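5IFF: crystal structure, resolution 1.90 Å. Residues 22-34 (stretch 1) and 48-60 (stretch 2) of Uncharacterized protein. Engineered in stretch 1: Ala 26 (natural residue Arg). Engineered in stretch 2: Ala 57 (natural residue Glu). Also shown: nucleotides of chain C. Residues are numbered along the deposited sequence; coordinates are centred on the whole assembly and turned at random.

Stretch 1, residues 22-34: TSKIAVKKIENGV
Stretch 2, residues 48-60: DENLRDYYIAWQI

Ile 25, Val 27, Lys 29, Tyr 54, Ile 56 and Trp 58 share one face of a two-stranded contact, and the apolar centre lies there. Ile 25 (m, t) packs its CG1 3.6 Å from Trp 58 CD1 and lays its CD1 over the indole face; its CG2 lies 3.8 Å from Ile 56 CG2 (Ile 56 m, t). Trp 58 is t with chi2 8°. Val 27 (t) brings CG1 to 4.4 Å from Tyr 54 CD1, and the extended Lys 29 (t throughout) covers one face of that ring with CG.

Two antiparallel strands, 25-29 and the one that begins at Tyr 54, frame this packing at 142° between their N-to-C directions, with axes 4.5 Å apart at closest approach; 928 Å² is buried between the stretches. The register sets Ile 25 against Trp 58, Ala 26 against Ala 57, Val 27 against Ile 56, Lys 28 against Tyr 55 and Lys 29 against Tyr 54. Spacing alternates accordingly: Val 27 CA lies 4.5 Å from Ile 56 CA in a non-hydrogen-bonded pair, Lys 28 CA 5.4 Å from Tyr 55 CA in a hydrogen-bonded one.

The other face carries Ala 26, Lys 28, Tyr 55 and Ala 57, both alanines being engineered. Lys 28 (m, t, t, t) runs its CD to 3.6 Å from Ala 57 CB. Tyr 55 (m, chi2 70°) receives Ile 30 CD1 over its ring, 4.0 Å from the centroid and 24° off the normal.

Backbone bonds hold this register: Ala 26 N to Ala 57 O 3.1 Å, Ala 57 N to Ala 26 O 2.8 Å, Lys 28 N to Tyr 55 O 2.8 Å and Tyr 55 N to Lys 28 O 2.9 Å. Beyond these pairs, Gln 59 N donates to Lys 24 O (2.7 Å) and Ile 30 N to Asp 53 O (2.7 Å). Close strand spacing also brings Val 27 CA to 3.3 Å from Tyr 55 O and Lys 29 CA to 3.2 Å from Asp 53 O, as CA-H...O contacts.

At one edge, the 3-10 segment 49-53 presents Asp 53 (m), whose OD1 accepts from Asn 32 N at 2.8 Å. Asn 32 (phi/psi 41/39) and Gly 33 (62/16) are the central residues of a turn closed by Val 34 N to Glu 31 O (2.9 Å); Gly 33 N to Ile 30 O (2.9 Å) closes the preceding turn over Glu 31 and Asn 32. Arg 52 NH1 makes a weak bond to Asn 32 OD1 (2.9 Å) and a salt bridge to Glu 49 OE2 (3.3 Å).

At the other edge, Lys 24 (t, t, m, m) curls so that NZ donates to two waters, at 2.9 and 2.8 Å; these donate to Gln 59 O (2.7 Å) and Gln 59 OE1 (2.9 Å), respectively. Next to it, Ser 23 N binds DA12 OP2 of chain C at 3.0 Å.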

# COMPACT_ATOMS: atom_id res chain seq x y z
N THR A 22 13.17 2.17 -7.15
CA THR A 22 12.40 2.09 -5.91
C THR A 22 13.05 3.11 -5.01
O THR A 22 14.14 3.59 -5.32
CB THR A 22 12.48 0.69 -5.26
OG1 THR A 22 13.85 0.41 -4.93
CG2 THR A 22 11.91 -0.38 -6.16
N SER A 23 12.47 3.33 -3.84
CA SER A 23 13.12 4.16 -2.84
C SER A 23 14.47 3.58 -2.39
O SER A 23 15.38 4.31 -1.97
CB SER A 23 12.16 4.36 -1.67
OG SER A 23 11.81 3.10 -1.14
N LYS A 24 14.62 2.26 -2.46
CA LYS A 24 15.88 1.68 -2.02
C LYS A 24 17.02 1.92 -3.04
O LYS A 24 18.16 2.33 -2.68
CB LYS A 24 15.73 0.17 -1.78
CG LYS A 24 17.02 -0.45 -1.10
CD LYS A 24 16.93 -1.98 -0.95
CE LYS A 24 15.79 -2.41 -0.03
NZ LYS A 24 16.06 -1.92 1.36
N ILE A 25 16.72 1.63 -4.31
CA ILE A 25 17.72 1.60 -5.37
C ILE A 25 17.09 2.25 -6.61
O ILE A 25 16.08 1.75 -7.12
CB ILE A 25 18.20 0.17 -5.71
CG1 ILE A 25 18.79 -0.52 -4.48
CG2 ILE A 25 19.34 0.20 -6.80
CD1 ILE A 25 18.97 -2.03 -4.66
N ALA A 26 17.69 3.33 -7.09
CA ALA A 26 17.22 3.98 -8.34
C ALA A 26 18.37 4.78 -9.01
O ALA A 26 19.26 5.32 -8.34
CB ALA A 26 16.03 4.90 -8.08
N VAL A 27 18.30 4.86 -10.33
CA VAL A 27 19.24 5.65 -11.13
C VAL A 27 18.84 7.12 -10.98
O VAL A 27 17.64 7.46 -11.07
CB VAL A 27 19.23 5.18 -12.61
CG1 VAL A 27 20.13 6.08 -13.53
CG2 VAL A 27 19.72 3.75 -12.68
N LYS A 28 19.80 7.98 -10.70
CA LYS A 28 19.52 9.40 -10.50
C LYS A 28 20.56 10.25 -11.24
O LYS A 28 21.67 9.80 -11.45
CB LYS A 28 19.54 9.73 -9.01
CG LYS A 28 18.35 9.13 -8.26
CD LYS A 28 18.27 9.67 -6.87
CE LYS A 28 16.95 9.25 -6.17
NZ LYS A 28 17.14 9.37 -4.69
N LYS A 29 20.18 11.47 -11.60
CA LYS A 29 21.08 12.37 -12.32
C LYS A 29 21.56 13.40 -11.32
O LYS A 29 20.74 14.04 -10.62
CB LYS A 29 20.36 13.02 -13.51
CG LYS A 29 21.29 13.84 -14.39
CD LYS A 29 20.54 14.42 -15.58
CE LYS A 29 21.51 14.88 -16.66
NZ LYS A 29 20.79 15.66 -17.71
N ILE A 30 22.88 13.50 -11.19
CA ILE A 30 23.49 14.51 -10.33
C ILE A 30 24.45 15.32 -11.18
O ILE A 30 25.59 14.92 -11.39
CB ILE A 30 24.22 13.88 -9.13
CG1 ILE A 30 23.33 12.82 -8.49
CG2 ILE A 30 24.67 14.97 -8.13
CD1 ILE A 30 24.06 11.93 -7.41
N GLU A 31 23.96 16.44 -11.68
CA GLU A 31 24.66 17.15 -12.73
C GLU A 31 25.97 17.70 -12.23
O GLU A 31 26.01 18.38 -11.20
CB GLU A 31 23.80 18.29 -13.29
CG GLU A 31 23.41 18.06 -14.73
CD GLU A 31 22.49 19.15 -15.23
OE1 GLU A 31 22.91 20.33 -15.18
OE2 GLU A 31 21.35 18.84 -15.65
N ASN A 32 27.04 17.40 -12.97
CA ASN A 32 28.40 17.67 -12.55
C ASN A 32 28.65 17.35 -11.06
O ASN A 32 29.35 18.09 -10.36
CB ASN A 32 28.74 19.11 -12.88
CG ASN A 32 28.32 19.48 -14.31
OD1 ASN A 32 28.73 18.84 -15.29
ND2 ASN A 32 27.48 20.50 -14.43
N GLY A 33 28.05 16.26 -10.58
CA GLY A 33 28.23 15.79 -9.21
C GLY A 33 27.77 16.75 -8.12
O GLY A 33 28.12 16.57 -6.95
N VAL A 34 26.96 17.75 -8.48
CA VAL A 34 26.51 18.74 -7.52
C VAL A 34 24.98 18.93 -7.56
O VAL A 34 24.33 18.75 -8.59
CB VAL A 34 27.22 20.10 -7.75
CG1 VAL A 34 26.83 20.68 -9.07
CG2 VAL A 34 26.91 21.08 -6.64
N ASP A 48 29.11 10.32 -23.81
CA ASP A 48 29.88 11.55 -23.76
C ASP A 48 29.94 12.05 -22.33
O ASP A 48 29.66 11.29 -21.43
CB ASP A 48 29.25 12.60 -24.66
CG ASP A 48 27.75 12.71 -24.44
OD1 ASP A 48 27.29 12.47 -23.28
OD2 ASP A 48 27.05 13.01 -25.42
N GLU A 49 30.28 13.33 -22.16
CA GLU A 49 30.37 13.95 -20.85
C GLU A 49 29.09 13.72 -20.01
O GLU A 49 29.19 13.63 -18.81
CB GLU A 49 30.63 15.46 -20.97
CG GLU A 49 30.91 16.14 -19.62
CD GLU A 49 30.02 17.35 -19.34
OE1 GLU A 49 30.03 18.30 -20.16
OE2 GLU A 49 29.32 17.37 -18.29
N ASN A 50 27.92 13.60 -20.66
CA ASN A 50 26.68 13.47 -19.90
C ASN A 50 26.59 12.15 -19.12
O ASN A 50 25.93 12.12 -18.10
CB ASN A 50 25.45 13.60 -20.81
CG ASN A 50 25.34 14.98 -21.43
OD1 ASN A 50 25.32 15.98 -20.72
ND2 ASN A 50 25.30 15.03 -22.75
N LEU A 51 27.28 11.09 -19.55
CA LEU A 51 27.25 9.82 -18.78
C LEU A 51 27.67 10.01 -17.32
O LEU A 51 27.18 9.31 -16.42
CB LEU A 51 28.16 8.74 -19.40
CG LEU A 51 27.98 7.32 -18.82
CD1 LEU A 51 26.51 6.86 -18.80
CD2 LEU A 51 28.85 6.34 -19.62
N ARG A 52 28.64 10.89 -17.09
CA ARG A 52 29.21 11.04 -15.75
C ARG A 52 28.24 11.68 -14.76
O ARG A 52 28.54 11.71 -13.57
CB ARG A 52 30.50 11.87 -15.80
CG ARG A 52 30.22 13.36 -15.90
CD ARG A 52 31.41 14.25 -15.57
NE ARG A 52 31.06 15.64 -15.84
CZ ARG A 52 31.84 16.68 -15.55
NH1 ARG A 52 31.42 17.91 -15.83
NH2 ARG A 52 33.02 16.50 -14.97
N ASP A 53 27.12 12.24 -15.26
CA ASP A 53 26.09 12.77 -14.39
C ASP A 53 25.10 11.70 -13.83
O ASP A 53 24.20 12.02 -13.03
CB ASP A 53 25.28 13.83 -15.14
CG ASP A 53 26.13 15.05 -15.51
OD1 ASP A 53 27.13 15.32 -14.79
OD2 ASP A 53 25.78 15.71 -16.50
N TYR A 54 25.23 10.45 -14.28
CA TYR A 54 24.29 9.42 -13.82
C TYR A 54 24.89 8.50 -12.76
O TYR A 54 26.03 8.04 -12.88
CB TYR A 54 23.79 8.57 -14.96
CG TYR A 54 22.94 9.39 -15.91
CD1 TYR A 54 21.60 9.61 -15.64
CD2 TYR A 54 23.52 10.03 -17.01
CE1 TYR A 54 20.82 10.40 -16.49
CE2 TYR A 54 22.75 10.81 -17.88
CZ TYR A 54 21.40 11.01 -17.61
OH TYR A 54 20.63 11.81 -18.44
N TYR A 55 24.09 8.24 -11.72
CA TYR A 55 24.53 7.42 -10.59
C TYR A 55 23.48 6.41 -10.22
O TYR A 55 22.27 6.65 -10.39
CB TYR A 55 24.82 8.26 -9.34
CG TYR A 55 25.90 9.31 -9.53
CD1 TYR A 55 25.68 10.42 -10.33
CD2 TYR A 55 27.13 9.17 -8.89
CE1 TYR A 55 26.68 11.39 -10.51
CE2 TYR A 55 28.12 10.14 -9.06
CZ TYR A 55 27.88 11.24 -9.84
OH TYR A 55 28.87 12.20 -10.02
N ILE A 56 23.93 5.34 -9.60
CA ILE A 56 22.95 4.51 -8.89
C ILE A 56 22.91 4.99 -7.45
O ILE A 56 23.94 4.92 -6.76
CB ILE A 56 23.34 3.00 -8.88
CG1 ILE A 56 23.36 2.43 -10.29
CG2 ILE A 56 22.31 2.23 -8.03
CD1 ILE A 56 24.12 1.14 -10.33
N ALA A 57 21.76 5.49 -7.03
CA ALA A 57 21.52 5.94 -5.68
C ALA A 57 20.93 4.81 -4.85
O ALA A 57 19.82 4.37 -5.12
CB ALA A 57 20.57 7.15 -5.69
N TRP A 58 21.65 4.41 -3.81
CA TRP A 58 21.30 3.26 -3.03
C TRP A 58 21.17 3.70 -1.58
O TRP A 58 22.18 4.12 -0.95
CB TRP A 58 22.37 2.21 -3.18
CG TRP A 58 22.15 0.88 -2.46
CD1 TRP A 58 21.00 0.44 -1.80
CD2 TRP A 58 23.12 -0.19 -2.34
NE1 TRP A 58 21.23 -0.84 -1.32
CE2 TRP A 58 22.48 -1.24 -1.64
CE3 TRP A 58 24.43 -0.36 -2.80
CZ2 TRP A 58 23.16 -2.45 -1.34
CZ3 TRP A 58 25.11 -1.56 -2.50
CH2 TRP A 58 24.46 -2.59 -1.78
N GLN A 59 19.95 3.65 -1.08
CA GLN A 59 19.69 3.90 0.33
C GLN A 59 20.01 2.61 1.04
O GLN A 59 19.17 1.69 1.09
CB GLN A 59 18.23 4.34 0.57
CG GLN A 59 18.01 4.84 1.96
CD GLN A 59 17.36 3.78 2.81
OE1 GLN A 59 16.22 3.37 2.56
NE2 GLN A 59 18.09 3.29 3.82
N ILE A 60 21.23 2.55 1.57
CA ILE A 60 21.80 1.29 1.99
C ILE A 60 21.58 1.06 3.51
O ILE A 60 21.46 2.01 4.30
CB ILE A 60 23.29 1.24 1.65
CG1 ILE A 60 23.85 -0.17 1.81
CG2 ILE A 60 24.09 2.28 2.49
CD1 ILE A 60 25.31 -0.30 1.25
P DA C 12 10.24 0.58 -2.07
OP1 DA C 12 11.59 0.04 -1.74
OP2 DA C 12 10.09 1.79 -2.94
O5' DA C 12 9.43 -0.58 -2.76
C5' DA C 12 9.07 -1.76 -2.00
C4' DA C 12 8.35 -2.75 -2.87
O4' DA C 12 6.96 -2.36 -3.02
C3' DA C 12 8.90 -2.86 -4.30
O3' DA C 12 8.81 -4.19 -4.67
C2' DA C 12 7.93 -2.01 -5.14
C1' DA C 12 6.62 -2.22 -4.40
N9 DA C 12 5.67 -1.11 -4.48
C8 DA C 12 5.94 0.23 -4.25
N7 DA C 12 4.86 0.98 -4.27
C5 DA C 12 3.81 0.09 -4.47
C6 DA C 12 2.39 0.25 -4.60
N6 DA C 12 1.77 1.42 -4.51
N1 DA C 12 1.63 -0.86 -4.82
C2 DA C 12 2.24 -2.05 -4.84
N3 DA C 12 3.56 -2.32 -4.73
C4 DA C 12 4.29 -1.20 -4.56
O HOH W 1 17.64 5.55 -3.66
O HOH W 2 18.51 -0.66 2.20
O HOH W 3 15.36 0.80 1.49